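Local coordinates for protein short chain dehydrogenase (Salmonella typhi, PDB 3G1T) that probably catalyses NAD(P)(H)-dependent oxidation or reduction, as a Rossmann-fold member of the short-chain dehydrogenase family, at residues A31-R36 and D222-Y227; V54-A59 and H63-W68; Y227-G232 and R236-M241. All coordinates share one frame; numbering follows the deposited sequence.

In the fold
The three contacts belong to one Rossmann-type fold, in which helices pack on a parallel sheet of seven strands. Interaction 2 lies near one border of the sheet, in the unit strand 40-45, helix 48-62, strand 67-70, and along the chain is nested inside the loop closed by interaction 1. Their centres are about 15 Å apart, and Ile58 packs on Leu32 and Ala35 of helix 25-36. Interaction 1 carries that layer on to helix 224-231, which interaction 3 also uses; the two share Tyr227, with centres about 13 Å apart. Interactions 2 and 3 do not touch, their nearest atoms being about 12 Å apart. Helix 25-36 links the first two; interaction 3 leads toward strand 242-244.

Interaction 1 (A31-R36 and D222-Y227)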
loop_
_atom_site.group_PDB
_atom_site.type_symbol
_atom_site.label_atom_id
_atom_site.label_comp_id
_atom_site.label_asym_id
_atom_site.label_seq_id
_atom_site.Cartn_x
_atom_site.Cartn_y
_atom_site.Cartn_z
ATOM N N ALA A 31 -25.160 -7.014 2.986
ATOM C CA ALA A 31 -25.834 -8.191 2.355
ATOM C C ALA A 31 -27.383 -8.168 2.590
ATOM O O ALA A 31 -28.215 -8.288 1.667
ATOM C CB ALA A 31 -25.208 -9.472 2.804
ATOM N N LEU A 32 -27.792 -8.010 3.852
ATOM C CA LEU A 32 -29.208 -7.806 4.182
ATOM C C LEU A 32 -29.880 -6.670 3.453
ATOM O O LEU A 32 -30.988 -6.860 2.914
ATOM C CB LEU A 32 -29.339 -7.499 5.676
ATOM C CG LEU A 32 -29.114 -8.741 6.547
ATOM C CD1 LEU A 32 -29.126 -8.177 7.998
ATOM C CD2 LEU A 32 -30.192 -9.814 6.402
ATOM N N THR A 33 -29.245 -5.480 3.479
ATOM C CA THR A 33 -29.775 -4.261 2.877
ATOM C C THR A 33 -29.844 -4.419 1.346
ATOM O O THR A 33 -30.861 -4.101 0.714
ATOM C CB THR A 33 -28.880 -3.014 3.166
ATOM O OG1 THR A 33 -28.633 -2.857 4.559
ATOM C CG2 THR A 33 -29.576 -1.764 2.724
ATOM N N TYR A 34 -28.779 -4.908 0.753
ATOM C CA TYR A 34 -28.852 -5.165 -0.741
ATOM C C TYR A 34 -29.977 -6.130 -1.141
ATOM O O TYR A 34 -30.712 -5.840 -2.092
ATOM C CB TYR A 34 -27.501 -5.617 -1.293
ATOM C CG TYR A 34 -26.385 -4.622 -1.216
ATOM C CD1 TYR A 34 -26.637 -3.248 -1.111
ATOM C CD2 TYR A 34 -25.068 -5.070 -1.295
ATOM C CE1 TYR A 34 -25.569 -2.318 -1.049
ATOM C CE2 TYR A 34 -23.984 -4.184 -1.257
ATOM C CZ TYR A 34 -24.223 -2.832 -1.161
ATOM O OH TYR A 34 -23.129 -1.982 -1.199
ATOM N N ALA A 35 -30.146 -7.234 -0.389
ATOM C CA ALA A 35 -31.283 -8.170 -0.604
ATOM C C ALA A 35 -32.641 -7.447 -0.426
ATOM O O ALA A 35 -33.577 -7.633 -1.235
ATOM C CB ALA A 35 -31.128 -9.379 0.287
ATOM N N ARG A 36 -32.759 -6.595 0.595
ATOM C CA ARG A 36 -33.990 -5.829 0.801
ATOM C C ARG A 36 -34.345 -4.827 -0.303
ATOM O O ARG A 36 -35.556 -4.544 -0.527
ATOM C CB ARG A 36 -33.948 -5.139 2.153
ATOM C CG ARG A 36 -34.074 -6.110 3.349
ATOM C CD ARG A 36 -33.588 -5.452 4.675
ATOM N NE ARG A 36 -33.632 -6.427 5.787
ATOM C CZ ARG A 36 -32.901 -6.347 6.908
ATOM N NH1 ARG A 36 -32.035 -5.362 7.059
ATOM N NH2 ARG A 36 -33.005 -7.293 7.856
ATOM N N ASP A 222 -27.176 2.637 9.993
ATOM C CA ASP A 222 -27.159 4.075 9.771
ATOM C C ASP A 222 -26.380 4.515 8.551
ATOM O O ASP A 222 -26.760 5.499 7.900
ATOM C CB ASP A 222 -26.580 4.806 10.979
ATOM C CG ASP A 222 -27.445 4.651 12.258
ATOM O OD1 ASP A 222 -28.665 4.459 12.178
ATOM O OD2 ASP A 222 -26.858 4.731 13.358
ATOM N N ILE A 223 -25.300 3.807 8.235
ATOM C CA ILE A 223 -24.417 4.245 7.157
ATOM C C ILE A 223 -24.748 3.641 5.795
ATOM O O ILE A 223 -24.023 3.870 4.823
ATOM C CB ILE A 223 -22.893 4.073 7.539
ATOM C CG1 ILE A 223 -22.483 2.586 7.727
ATOM C CG2 ILE A 223 -22.570 4.973 8.756
ATOM C CD1 ILE A 223 -20.959 2.366 7.704
ATOM N N MET A 224 -25.847 2.889 5.728
ATOM C CA MET A 224 -26.184 2.171 4.452
ATOM C C MET A 224 -26.477 3.031 3.213
ATOM O O MET A 224 -26.225 2.526 2.110
ATOM C CB MET A 224 -27.324 1.166 4.676
ATOM C CG MET A 224 -26.817 -0.166 5.357
ATOM S SD MET A 224 -25.613 -1.262 4.519
ATOM C CE MET A 224 -24.073 -0.842 5.352
ATOM N N PRO A 225 -26.965 4.284 3.359
ATOM C CA PRO A 225 -27.354 5.029 2.124
ATOM C C PRO A 225 -26.202 5.090 1.106
ATOM O O PRO A 225 -26.431 4.878 -0.100
ATOM C CB PRO A 225 -27.738 6.426 2.638
ATOM C CG PRO A 225 -28.336 6.124 4.023
ATOM C CD PRO A 225 -27.499 4.938 4.591
ATOM N N LEU A 226 -24.981 5.325 1.578
ATOM C CA LEU A 226 -23.881 5.368 0.670
ATOM C C LEU A 226 -23.614 4.026 -0.002
ATOM O O LEU A 226 -23.328 4.023 -1.211
ATOM C CB LEU A 226 -22.615 5.908 1.408
ATOM C CG LEU A 226 -21.359 5.962 0.555
ATOM C CD1 LEU A 226 -21.548 7.085 -0.489
ATOM C CD2 LEU A 226 -20.119 6.334 1.421
ATOM N N TYR A 227 -23.671 2.911 0.757
ATOM C CA TYR A 227 -23.539 1.569 0.235
ATOM C C TYR A 227 -24.530 1.199 -0.828
ATOM O O TYR A 227 -24.144 0.558 -1.804
ATOM C CB TYR A 227 -23.603 0.548 1.406
ATOM C CG TYR A 227 -22.309 0.559 2.234
ATOM C CD1 TYR A 227 -21.377 -0.448 2.074
ATOM C CD2 TYR A 227 -22.035 1.601 3.178
ATOM C CE1 TYR A 227 -20.175 -0.478 2.784
ATOM C CE2 TYR A 227 -20.824 1.544 3.950
ATOM C CZ TYR A 227 -19.939 0.516 3.730
ATOM O OH TYR A 227 -18.770 0.417 4.409
#
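A buried helix-to-helix contact brings Thr33 and Tyr34 of helix 25-36 against Met224 and Tyr227 on helix 224-231, within the helical layer of a Rossmann-type fold. The two helices are far apart in sequence: the first follows strand 16-19 near the beginning of the chain, whereas the second precedes strand 242-244 at the far border of the parallel sheet. Their joining therefore closes a loop that contains most of the fold.

The contact has a polar and a largely apolar half. In the polar half, the phenol of Tyr34 reaches across to the other helix, and its OH donates a hydrogen bond of 2.8 Å to the backbone O of Tyr227. The donor stands above the carbonyl plane, 54° out of it, with a C=O...donor angle of 115°, so the hydroxyl approaches from over the peptide group. The carbonyl carbon of Tyr227 meets the edge of the Tyr34 ring in its plane. Beyond this group, Tyr34 also packs on Leu228 and Met231 of helix 224-231 and on Val41 of strand 40-45, and its ring is buried.

In the other half, Thr33 lies across the bent side chain of Met224. The hydroxyl OG1 comes within 3.3 Å of Met224 CG and 3.4 Å of Met224 SD, while its hydrogen-bond partner is Glu29 O, one turn back in its own helix. With OG1 beside the backbone N (chi1 -53°), the methyl CG2 is turned toward CB and CG of Met224. The thioether chain then folds back, and its terminal CE sits 3.8 Å above the plane of the Tyr227 ring, offset toward the rim. At the junction of the two halves, Tyr34 OH also touches Tyr227 CB at 3.7 Å.

Interaction 2 (V54-A59 and H63-W68)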
loop_
_atom_site.group_PDB
_atom_site.type_symbol
_atom_site.label_atom_id
_atom_site.label_comp_id
_atom_site.label_asym_id
_atom_site.label_seq_id
_atom_site.Cartn_x
_atom_site.Cartn_y
_atom_site.Cartn_z
ATOM N N VAL A 54 -26.448 -15.912 7.973
ATOM C CA VAL A 54 -26.820 -14.664 7.303
ATOM C C VAL A 54 -27.691 -15.001 6.095
ATOM O O VAL A 54 -28.758 -14.348 5.799
ATOM C CB VAL A 54 -25.555 -13.834 6.901
ATOM C CG1 VAL A 54 -25.965 -12.655 6.123
ATOM C CG2 VAL A 54 -24.776 -13.352 8.151
ATOM N N ALA A 55 -27.262 -16.014 5.362
ATOM C CA ALA A 55 -28.041 -16.401 4.180
ATOM C C ALA A 55 -29.468 -16.828 4.566
ATOM O O ALA A 55 -30.384 -16.591 3.812
ATOM C CB ALA A 55 -27.352 -17.503 3.397
ATOM N N GLN A 56 -29.614 -17.517 5.714
ATOM C CA GLN A 56 -30.929 -17.980 6.202
ATOM C C GLN A 56 -31.817 -16.800 6.606
ATOM O O GLN A 56 -33.011 -16.800 6.371
ATOM C CB GLN A 56 -30.766 -18.958 7.378
ATOM C CG GLN A 56 -29.932 -20.211 7.026
ATOM C CD GLN A 56 -30.699 -21.550 7.032
ATOM O OE1 GLN A 56 -30.089 -22.617 7.188
ATOM N NE2 GLN A 56 -32.032 -21.490 6.832
ATOM N N HIS A 57 -31.195 -15.766 7.160
ATOM C CA HIS A 57 -31.904 -14.549 7.543
ATOM C C HIS A 57 -32.455 -13.916 6.259
ATOM O O HIS A 57 -33.619 -13.574 6.206
ATOM C CB HIS A 57 -30.940 -13.639 8.357
ATOM C CG HIS A 57 -31.544 -12.363 8.897
ATOM N ND1 HIS A 57 -30.909 -11.602 9.858
ATOM C CD2 HIS A 57 -32.721 -11.732 8.648
ATOM C CE1 HIS A 57 -31.641 -10.533 10.146
ATOM N NE2 HIS A 57 -32.752 -10.594 9.437
ATOM N N ILE A 58 -31.654 -13.830 5.193
ATOM C CA ILE A 58 -32.110 -13.216 3.930
ATOM C C ILE A 58 -33.227 -14.114 3.357
ATOM O O ILE A 58 -34.258 -13.588 2.903
ATOM C CB ILE A 58 -30.915 -13.029 2.923
ATOM C CG1 ILE A 58 -29.987 -11.887 3.357
ATOM C CG2 ILE A 58 -31.389 -12.838 1.414
ATOM C CD1 ILE A 58 -28.565 -11.918 2.669
ATOM N N ALA A 59 -33.028 -15.441 3.396
ATOM C CA ALA A 59 -34.046 -16.410 2.905
ATOM C C ALA A 59 -35.351 -16.260 3.649
ATOM O O ALA A 59 -36.424 -16.211 3.024
ATOM C CB ALA A 59 -33.576 -17.825 2.991
ATOM N N HIS A 63 -37.264 -15.130 0.617
ATOM C CA HIS A 63 -37.794 -16.455 0.254
ATOM C C HIS A 63 -36.978 -17.255 -0.794
ATOM O O HIS A 63 -37.456 -18.288 -1.294
ATOM C CB HIS A 63 -39.308 -16.381 -0.072
ATOM C CG HIS A 63 -40.140 -15.775 1.027
ATOM N ND1 HIS A 63 -40.350 -16.399 2.242
ATOM C CD2 HIS A 63 -40.813 -14.597 1.092
ATOM C CE1 HIS A 63 -41.126 -15.640 2.999
ATOM N NE2 HIS A 63 -41.420 -14.540 2.327
ATOM N N VAL A 64 -35.769 -16.766 -1.125
ATOM C CA VAL A 64 -34.772 -17.503 -1.941
ATOM C C VAL A 64 -33.437 -17.451 -1.185
ATOM O O VAL A 64 -32.949 -16.338 -0.909
ATOM C CB VAL A 64 -34.503 -16.837 -3.326
ATOM C CG1 VAL A 64 -33.760 -17.827 -4.252
ATOM C CG2 VAL A 64 -35.805 -16.295 -3.987
ATOM N N GLN A 65 -32.842 -18.612 -0.880
ATOM C CA GLN A 65 -31.586 -18.643 -0.127
ATOM C C GLN A 65 -30.358 -18.271 -0.980
ATOM O O GLN A 65 -30.084 -18.947 -1.986
ATOM C CB GLN A 65 -31.384 -19.982 0.660
ATOM C CG GLN A 65 -30.260 -19.881 1.738
ATOM C CD GLN A 65 -30.056 -21.151 2.587
ATOM O OE1 GLN A 65 -31.024 -21.795 2.996
ATOM N NE2 GLN A 65 -28.789 -21.477 2.900
ATOM N N PRO A 66 -29.629 -17.196 -0.583
ATOM C CA PRO A 66 -28.383 -16.718 -1.231
ATOM C C PRO A 66 -27.355 -17.771 -1.253
ATOM O O PRO A 66 -27.256 -18.580 -0.320
ATOM C CB PRO A 66 -27.893 -15.618 -0.291
ATOM C CG PRO A 66 -29.105 -15.134 0.346
ATOM C CD PRO A 66 -30.016 -16.286 0.521
ATOM N N GLN A 67 -26.545 -17.762 -2.299
ATOM C CA GLN A 67 -25.387 -18.624 -2.298
ATOM C C GLN A 67 -24.256 -18.014 -1.505
ATOM O O GLN A 67 -24.139 -16.793 -1.411
ATOM C CB GLN A 67 -24.949 -18.951 -3.717
ATOM C CG GLN A 67 -25.746 -20.147 -4.280
ATOM C CD GLN A 67 -25.234 -20.635 -5.623
ATOM O OE1 GLN A 67 -26.029 -20.938 -6.524
ATOM N NE2 GLN A 67 -23.901 -20.691 -5.774
ATOM N N TRP A 68 -23.463 -18.854 -0.888
ATOM C CA TRP A 68 -22.315 -18.391 -0.140
ATOM C C TRP A 68 -21.084 -19.190 -0.511
ATOM O O TRP A 68 -21.187 -20.255 -1.052
ATOM C CB TRP A 68 -22.574 -18.395 1.384
ATOM C CG TRP A 68 -23.167 -19.689 1.914
ATOM C CD1 TRP A 68 -24.493 -19.974 2.092
ATOM C CD2 TRP A 68 -22.446 -20.859 2.329
ATOM N NE1 TRP A 68 -24.640 -21.239 2.608
ATOM C CE2 TRP A 68 -23.399 -21.813 2.741
ATOM C CE3 TRP A 68 -21.084 -21.196 2.386
ATOM C CZ2 TRP A 68 -23.036 -23.082 3.215
ATOM C CZ3 TRP A 68 -20.721 -22.452 2.852
ATOM C CH2 TRP A 68 -21.700 -23.391 3.249
#
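Ala59, Ala55 and Pro66 carry most of this contact, which forms the turn from helix to strand in a beta-alpha-beta unit of the Rossmann-type fold: helix 48-62 ends and the chain doubles back along it into strand 67-70. The small alanine side chains let the returning backbone come close, with the CA atoms of Ala59 and Gln65 only 4.5 Å apart. Ala59 CB rests on Gln65 CA at 3.8 Å. One turn earlier, Ala55 CB lies 4.1 Å from Pro66 CD, and Trp68 is near it in one of its two conformers. The proline ring lies against Ala55 and Ile58, its CD 3.3 Å from Ala55 O, an oxygen already bonded within the helix by Ala59 N. Ile58, with CG2 anti to the backbone N (CG1 at chi1 -73°), presses this methyl to 3.4 Å from Pro66 CG, tighter than usual carbon contact. The same side chain also faces helix 25-36. At the helix end His63 adopts positive phi (78°), and its N donates to Ala59 O over 2.8 Å, the N-H...O angle being 137°.

Interaction 3 (Y227-G232 and R236-M241); sequences YLWLMG and RRKTGM
Trp229 and Lys238 meet with their side chains crossing at about a right angle, the lysine passing the six-membered part of the indole. Two separate points of the lysine chain do the touching: CG lies 3.7 Å from Trp229 CH2, and NZ lies 3.7 Å from Trp229 CZ2. The bends that permit this are at chi2 (-94°) and chi4 (76°), which fold the chain so that its far end returns to the same ring. On the other partner, Trp229 CG is anti to the backbone N, and the indole swings out from the helix far enough to reach the loop. This contact spans the connection from helix 224-231 to strand 242-244, the last helix-to-strand step of the Rossmann-type fold and the one that leads into a border strand of its parallel sheet. The indole is further held by edge-to-face contacts with the rings of Tyr5 and Phe243, while Lys238 O is bonded by Asn193 ND2 from the adjoining strand 190-196. Leu228 O accepts from both Met231 N, at 3.1 Å, and Gly232 N, at 3.2 Å. Gly232 O approaches Arg236 N no closer than 4.2 Å and is instead hydrogen-bonded with Ser235 OG.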
loop_
_atom_site.group_PDB
_atom_site.type_symbol
_atom_site.label_atom_id
_atom_site.label_comp_id
_atom_site.label_asym_id
_atom_site.label_seq_id
_atom_site.Cartn_x
_atom_site.Cartn_y
_atom_site.Cartn_z
ATOM N N TYR A 227 -23.671 2.911 0.757
ATOM C CA TYR A 227 -23.539 1.569 0.235
ATOM C C TYR A 227 -24.530 1.199 -0.828
ATOM O O TYR A 227 -24.144 0.558 -1.804
ATOM C CB TYR A 227 -23.603 0.548 1.406
ATOM C CG TYR A 227 -22.309 0.559 2.234
ATOM C CD1 TYR A 227 -21.377 -0.448 2.074
ATOM C CD2 TYR A 227 -22.035 1.601 3.178
ATOM C CE1 TYR A 227 -20.175 -0.478 2.784
ATOM C CE2 TYR A 227 -20.824 1.544 3.950
ATOM C CZ TYR A 227 -19.939 0.516 3.730
ATOM O OH TYR A 227 -18.770 0.417 4.409
ATOM N N LEU A 228 -25.786 1.618 -0.632
ATOM C CA LEU A 228 -26.845 1.480 -1.630
ATOM C C LEU A 228 -26.554 2.380 -2.851
ATOM O O LEU A 228 -26.642 1.874 -4.008
ATOM C CB LEU A 228 -28.216 1.973 -1.046
ATOM C CG LEU A 228 -28.813 0.845 -0.235
ATOM C CD1 LEU A 228 -29.897 1.458 0.742
ATOM C CD2 LEU A 228 -29.344 -0.334 -1.202
ATOM N N TRP A 229 -26.198 3.654 -2.611
ATOM C CA TRP A 229 -25.973 4.608 -3.738
ATOM C C TRP A 229 -24.885 4.096 -4.695
ATOM O O TRP A 229 -25.072 4.093 -5.926
ATOM C CB TRP A 229 -25.579 5.940 -3.142
ATOM C CG TRP A 229 -25.363 6.976 -4.209
ATOM C CD1 TRP A 229 -26.337 7.632 -4.946
ATOM C CD2 TRP A 229 -24.114 7.487 -4.630
ATOM N NE1 TRP A 229 -25.734 8.538 -5.818
ATOM C CE2 TRP A 229 -24.373 8.443 -5.666
ATOM C CE3 TRP A 229 -22.793 7.232 -4.239
ATOM C CZ2 TRP A 229 -23.345 9.178 -6.280
ATOM C CZ3 TRP A 229 -21.766 7.925 -4.871
ATOM C CH2 TRP A 229 -22.058 8.887 -5.899
ATOM N N LEU A 230 -23.774 3.585 -4.156
ATOM C CA LEU A 230 -22.710 3.070 -5.065
ATOM C C LEU A 230 -23.059 1.839 -5.865
ATOM O O LEU A 230 -22.416 1.591 -6.875
ATOM C CB LEU A 230 -21.371 2.840 -4.334
ATOM C CG LEU A 230 -20.591 4.123 -4.026
ATOM C CD1 LEU A 230 -19.384 3.767 -3.168
ATOM C CD2 LEU A 230 -20.071 4.884 -5.285
ATOM N N MET A 231 -24.070 1.029 -5.436
ATOM C CA MET A 231 -24.404 -0.170 -6.239
ATOM C C MET A 231 -25.506 0.113 -7.291
ATOM O O MET A 231 -25.627 -0.621 -8.266
ATOM C CB MET A 231 -24.864 -1.314 -5.309
ATOM C CG MET A 231 -23.673 -2.042 -4.571
ATOM S SD MET A 231 -22.358 -2.720 -5.669
ATOM C CE MET A 231 -21.047 -3.046 -4.502
ATOM N N GLY A 232 -26.266 1.196 -7.066
ATOM C CA GLY A 232 -27.435 1.644 -7.907
ATOM C C GLY A 232 -27.014 2.559 -9.034
ATOM O O GLY A 232 -25.915 3.191 -9.059
ATOM N N ARG A 236 -23.760 6.048 -11.351
ATOM C CA ARG A 236 -23.092 5.394 -12.510
ATOM C C ARG A 236 -22.032 6.296 -13.168
ATOM O O ARG A 236 -21.124 5.791 -13.849
ATOM C CB ARG A 236 -24.111 4.963 -13.593
ATOM C CG ARG A 236 -24.746 6.092 -14.320
ATOM C CD ARG A 236 -25.754 5.509 -15.369
ATOM N NE ARG A 236 -25.045 4.501 -16.168
ATOM C CZ ARG A 236 -25.603 3.361 -16.588
ATOM N NH1 ARG A 236 -26.906 3.113 -16.403
ATOM N NH2 ARG A 236 -24.874 2.503 -17.247
ATOM N N ARG A 237 -22.105 7.603 -13.001
ATOM C CA ARG A 237 -21.055 8.462 -13.596
ATOM C C ARG A 237 -19.790 8.683 -12.735
ATOM O O ARG A 237 -18.921 9.526 -13.125
ATOM C CB ARG A 237 -21.665 9.833 -13.915
ATOM C CG ARG A 237 -22.669 9.701 -15.103
ATOM C CD ARG A 237 -23.648 10.898 -15.352
ATOM N NE ARG A 237 -24.486 11.310 -14.205
ATOM C CZ ARG A 237 -25.560 10.686 -13.650
ATOM N NH1 ARG A 237 -26.037 9.470 -14.033
ATOM N NH2 ARG A 237 -26.166 11.309 -12.617
ATOM N N LYS A 238 -19.738 8.008 -11.575
ATOM C CA LYS A 238 -18.689 8.284 -10.567
ATOM C C LYS A 238 -17.761 7.085 -10.504
ATOM O O LYS A 238 -18.199 5.948 -10.317
ATOM C CB LYS A 238 -19.289 8.554 -9.129
ATOM C CG LYS A 238 -20.360 9.602 -9.128
ATOM C CD LYS A 238 -19.778 10.935 -8.816
ATOM C CE LYS A 238 -20.830 12.076 -8.967
ATOM N NZ LYS A 238 -21.874 12.242 -7.856
ATOM N N THR A 239 -16.456 7.367 -10.718
ATOM C CA THR A 239 -15.445 6.320 -10.634
ATOM C C THR A 239 -14.160 6.990 -10.210
ATOM O O THR A 239 -13.985 8.178 -10.399
ATOM C CB THR A 239 -15.279 5.548 -11.947
ATOM O OG1 THR A 239 -14.510 4.353 -11.772
ATOM C CG2 THR A 239 -14.618 6.444 -13.046
ATOM N N GLY A 240 -13.291 6.198 -9.620
ATOM C CA GLY A 240 -12.021 6.699 -9.113
ATOM C C GLY A 240 -12.073 7.498 -7.821
ATOM O O GLY A 240 -11.056 8.107 -7.479
ATOM N N MET A 241 -13.199 7.497 -7.129
ATOM C CA MET A 241 -13.395 8.410 -5.988
ATOM C C MET A 241 -13.388 7.632 -4.670
ATOM O O MET A 241 -13.643 6.448 -4.669
ATOM C CB MET A 241 -14.723 9.176 -6.109
ATOM C CG MET A 241 -14.765 10.115 -7.335
ATOM S SD MET A 241 -16.324 10.938 -7.720
ATOM C CE MET A 241 -16.639 11.941 -6.273
#